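Local coordinates for protein similar to metal-dependent hydrolase (Staphylococcus aureus subsp. aureus Mu50, PDB 3ESH) that is probably a metal-dependent hydrolase of the metallo-beta-lactamase superfamily, its substrate not established, at residues I8-G13 with I271-L276. Numbering follows the deposited sequence.
Sequences IHYLNG and ILRETL
Tyr-10 and Arg-273 form a cation-pi pair. Arg-273 CZ lies 4.8 Å from the centroid of the Tyr-10 ring, over the face and 23° off the ring normal. NE sits above the ring centre. The guanidinium is not stacked flat: its plane is turned 66° from the ring. Its NH2 lies beyond the CG end of that face, 3.5 Å from Tyr-10 CB, which meets the guanidinium at its edge. The phenol points to the backbone of 271-276, where OH gives a weak hydrogen bond to Glu-274 O at 2.9 Å. Glu-274 N is as close, but its angle is too poor for a bond. Glu-274 centres an inverse gamma turn. Further along, the Asn-12 and Thr-275 side chains cross at about a right angle, ND2 against CG2.

Arg-273 NH1 is hydrogen-bonded to the backbone O of Asp-252, and NH2 weakly to that of Phe-249; these help hold the guanidinium over the ring. Asn-12 OD1 accepts from Gly-14 N. Phe-256 of strand 255-259 touches both Tyr-10 and Arg-273. The contact joins the end of strand 6-10 and its following loop to the loop after strand 269-272. These strands belong to the two separate mixed sheets of this metallo-beta-lactamase-like fold.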
ATOM      1  N   ILE A   8      -5.888 -32.797 -23.511  1.00 48.28           N
ATOM      2  CA  ILE A   8      -5.215 -31.525 -23.757  1.00 46.67           C
ATOM      3  C   ILE A   8      -4.470 -31.530 -25.090  1.00 46.72           C
ATOM      4  O   ILE A   8      -3.744 -32.468 -25.378  1.00 46.61           O
ATOM      5  CB  ILE A   8      -4.189 -31.218 -22.640  1.00 47.50           C
ATOM      6  CG1 ILE A   8      -4.890 -31.101 -21.282  1.00 46.68           C
ATOM      7  CG2 ILE A   8      -3.449 -29.940 -22.960  1.00 48.75           C
ATOM      8  CD1 ILE A   8      -5.801 -29.904 -21.157  1.00 47.42           C
ATOM      9  N   HIS A   9      -4.653 -30.482 -25.893  1.00 47.62           N
ATOM     10  CA  HIS A   9      -3.980 -30.358 -27.184  1.00 49.26           C
ATOM     11  C   HIS A   9      -3.625 -28.913 -27.479  1.00 49.12           C
ATOM     12  O   HIS A   9      -4.084 -28.003 -26.797  1.00 49.17           O
ATOM     13  CB  HIS A   9      -4.859 -30.864 -28.326  1.00 49.69           C
ATOM     14  CG  HIS A   9      -5.251 -32.300 -28.199  1.00 51.46           C
ATOM     15  ND1 HIS A   9      -6.460 -32.699 -27.673  1.00 52.29           N
ATOM     16  CD2 HIS A   9      -4.575 -33.434 -28.494  1.00 51.28           C
ATOM     17  CE1 HIS A   9      -6.513 -34.018 -27.648  1.00 53.25           C
ATOM     18  NE2 HIS A   9      -5.382 -34.490 -28.140  1.00 53.47           N
ATOM     19  N   TYR A  10      -2.810 -28.703 -28.503  1.00 49.52           N
ATOM     20  CA  TYR A  10      -2.434 -27.356 -28.890  1.00 50.09           C
ATOM     21  C   TYR A  10      -2.998 -27.026 -30.277  1.00 48.82           C
ATOM     22  O   TYR A  10      -3.251 -27.924 -31.083  1.00 49.70           O
ATOM     23  CB  TYR A  10      -0.905 -27.186 -28.848  1.00 51.20           C
ATOM     24  CG  TYR A  10      -0.115 -28.079 -29.772  1.00 54.16           C
ATOM     25  CD1 TYR A  10      -0.122 -27.872 -31.153  1.00 55.71           C
ATOM     26  CD2 TYR A  10       0.659 -29.122 -29.268  1.00 55.48           C
ATOM     27  CE1 TYR A  10       0.629 -28.683 -32.009  1.00 57.10           C
ATOM     28  CE2 TYR A  10       1.413 -29.937 -30.111  1.00 56.73           C
ATOM     29  CZ  TYR A  10       1.397 -29.716 -31.480  1.00 57.25           C
ATOM     30  OH  TYR A  10       2.146 -30.526 -32.314  1.00 56.02           O
ATOM     31  N   LEU A  11      -3.212 -25.738 -30.536  1.00 46.51           N
ATOM     32  CA  LEU A  11      -3.753 -25.282 -31.808  1.00 44.28           C
ATOM     33  C   LEU A  11      -2.833 -24.222 -32.417  1.00 44.49           C
ATOM     34  O   LEU A  11      -2.373 -23.306 -31.727  1.00 44.18           O
ATOM     35  CB  LEU A  11      -5.137 -24.681 -31.596  1.00 42.55           C
ATOM     36  CG  LEU A  11      -6.114 -25.451 -30.715  1.00 41.69           C
ATOM     37  CD1 LEU A  11      -7.279 -24.541 -30.322  1.00 39.58           C
ATOM     38  CD2 LEU A  11      -6.607 -26.700 -31.450  1.00 41.38           C
ATOM     39  N   ASN A  12      -2.582 -24.348 -33.716  1.00 43.64           N
ATOM     40  CA  ASN A  12      -1.718 -23.430 -34.437  1.00 42.72           C
ATOM     41  C   ASN A  12      -2.397 -22.073 -34.646  1.00 41.32           C
ATOM     42  O   ASN A  12      -3.081 -21.859 -35.653  1.00 41.16           O
ATOM     43  CB  ASN A  12      -1.365 -24.033 -35.792  1.00 43.87           C
ATOM     44  CG  ASN A  12      -0.158 -23.393 -36.416  1.00 45.25           C
ATOM     45  OD1 ASN A  12      -0.055 -22.173 -36.483  1.00 47.27           O
ATOM     46  ND2 ASN A  12       0.772 -24.217 -36.887  1.00 47.12           N
ATOM     47  N   GLY A  13      -2.201 -21.161 -33.703  1.00 39.63           N
ATOM     48  CA  GLY A  13      -2.789 -19.842 -33.808  1.00 37.68           C
ATOM     49  C   GLY A  13      -1.836 -18.843 -34.430  1.00 38.15           C
ATOM     50  O   GLY A  13      -2.047 -17.632 -34.351  1.00 36.99           O
ATOM     51  N   ILE A 271       7.450 -33.321 -24.417  1.00 51.21           N
ATOM     52  CA  ILE A 271       6.501 -33.657 -25.473  1.00 49.55           C
ATOM     53  C   ILE A 271       6.734 -32.673 -26.610  1.00 50.41           C
ATOM     54  O   ILE A 271       6.510 -31.467 -26.462  1.00 50.26           O
ATOM     55  CB  ILE A 271       5.051 -33.560 -24.992  1.00 47.65           C
ATOM     56  CG1 ILE A 271       4.768 -34.684 -23.988  1.00 48.23           C
ATOM     57  CG2 ILE A 271       4.101 -33.660 -26.180  1.00 46.55           C
ATOM     58  CD1 ILE A 271       3.316 -34.777 -23.558  1.00 47.29           C
ATOM     59  N   LEU A 272       7.203 -33.187 -27.741  1.00 49.01           N
ATOM     60  CA  LEU A 272       7.498 -32.342 -28.886  1.00 49.39           C
ATOM     61  C   LEU A 272       6.280 -31.656 -29.509  1.00 49.01           C
ATOM     62  O   LEU A 272       5.165 -32.170 -29.482  1.00 47.17           O
ATOM     63  CB  LEU A 272       8.252 -33.153 -29.947  1.00 49.66           C
ATOM     64  CG  LEU A 272       9.635 -33.667 -29.516  1.00 50.47           C
ATOM     65  CD1 LEU A 272      10.344 -34.333 -30.692  1.00 49.87           C
ATOM     66  CD2 LEU A 272      10.481 -32.505 -28.999  1.00 48.70           C
ATOM     67  N   ARG A 273       6.513 -30.472 -30.053  1.00 50.81           N
ATOM     68  CA  ARG A 273       5.473 -29.687 -30.696  1.00 53.31           C
ATOM     69  C   ARG A 273       5.578 -29.872 -32.206  1.00 55.85           C
ATOM     70  O   ARG A 273       6.268 -29.123 -32.898  1.00 57.23           O
ATOM     71  CB  ARG A 273       5.639 -28.213 -30.318  1.00 52.46           C
ATOM     72  CG  ARG A 273       5.011 -27.216 -31.277  1.00 52.23           C
ATOM     73  CD  ARG A 273       4.828 -25.863 -30.608  1.00 51.11           C
ATOM     74  NE  ARG A 273       3.509 -25.795 -30.002  1.00 51.68           N
ATOM     75  CZ  ARG A 273       3.248 -25.292 -28.804  1.00 50.93           C
ATOM     76  NH1 ARG A 273       4.218 -24.797 -28.050  1.00 47.62           N
ATOM     77  NH2 ARG A 273       1.995 -25.305 -28.365  1.00 52.93           N
ATOM     78  N   GLU A 274       4.897 -30.896 -32.704  1.00 58.70           N
ATOM     79  CA  GLU A 274       4.898 -31.209 -34.130  1.00 61.02           C
ATOM     80  C   GLU A 274       4.005 -30.239 -34.904  1.00 62.49           C
ATOM     81  O   GLU A 274       2.831 -30.522 -35.162  1.00 63.40           O
ATOM     82  CB  GLU A 274       4.415 -32.647 -34.349  1.00 61.44           C
ATOM     83  CG  GLU A 274       5.506 -33.623 -34.781  1.00 61.19           C
ATOM     84  CD  GLU A 274       6.608 -33.779 -33.749  1.00 60.43           C
ATOM     85  OE1 GLU A 274       6.325 -34.291 -32.645  1.00 59.24           O
ATOM     86  OE2 GLU A 274       7.760 -33.391 -34.045  1.00 61.26           O
ATOM     87  N   THR A 275       4.572 -29.094 -35.265  1.00 62.78           N
ATOM     88  CA  THR A 275       3.844 -28.077 -36.006  1.00 62.37           C
ATOM     89  C   THR A 275       4.038 -28.274 -37.509  1.00 61.76           C
ATOM     90  O   THR A 275       5.168 -28.315 -38.006  1.00 60.50           O
ATOM     91  CB  THR A 275       4.318 -26.653 -35.620  1.00 62.88           C
ATOM     92  OG1 THR A 275       4.282 -26.507 -34.196  1.00 64.12           O
ATOM     93  CG2 THR A 275       3.414 -25.605 -36.241  1.00 62.48           C
ATOM     94  N   LEU A 276       2.924 -28.401 -38.223  1.00 62.17           N
ATOM     95  CA  LEU A 276       2.944 -28.587 -39.674  1.00 62.96           C
ATOM     96  C   LEU A 276       3.442 -27.320 -40.358  1.00 64.80           C
ATOM     97  O   LEU A 276       3.046 -26.203 -40.000  1.00 64.91           O
ATOM     98  CB  LEU A 276       1.540 -28.923 -40.185  1.00 60.51           C
ATOM     99  CG  LEU A 276       0.998 -30.343 -39.968  1.00 60.67           C
ATOM    100  CD1 LEU A 276       1.160 -30.784 -38.514  1.00 58.64           C
ATOM    101  CD2 LEU A 276      -0.461 -30.367 -40.384  1.00 60.20           C
TER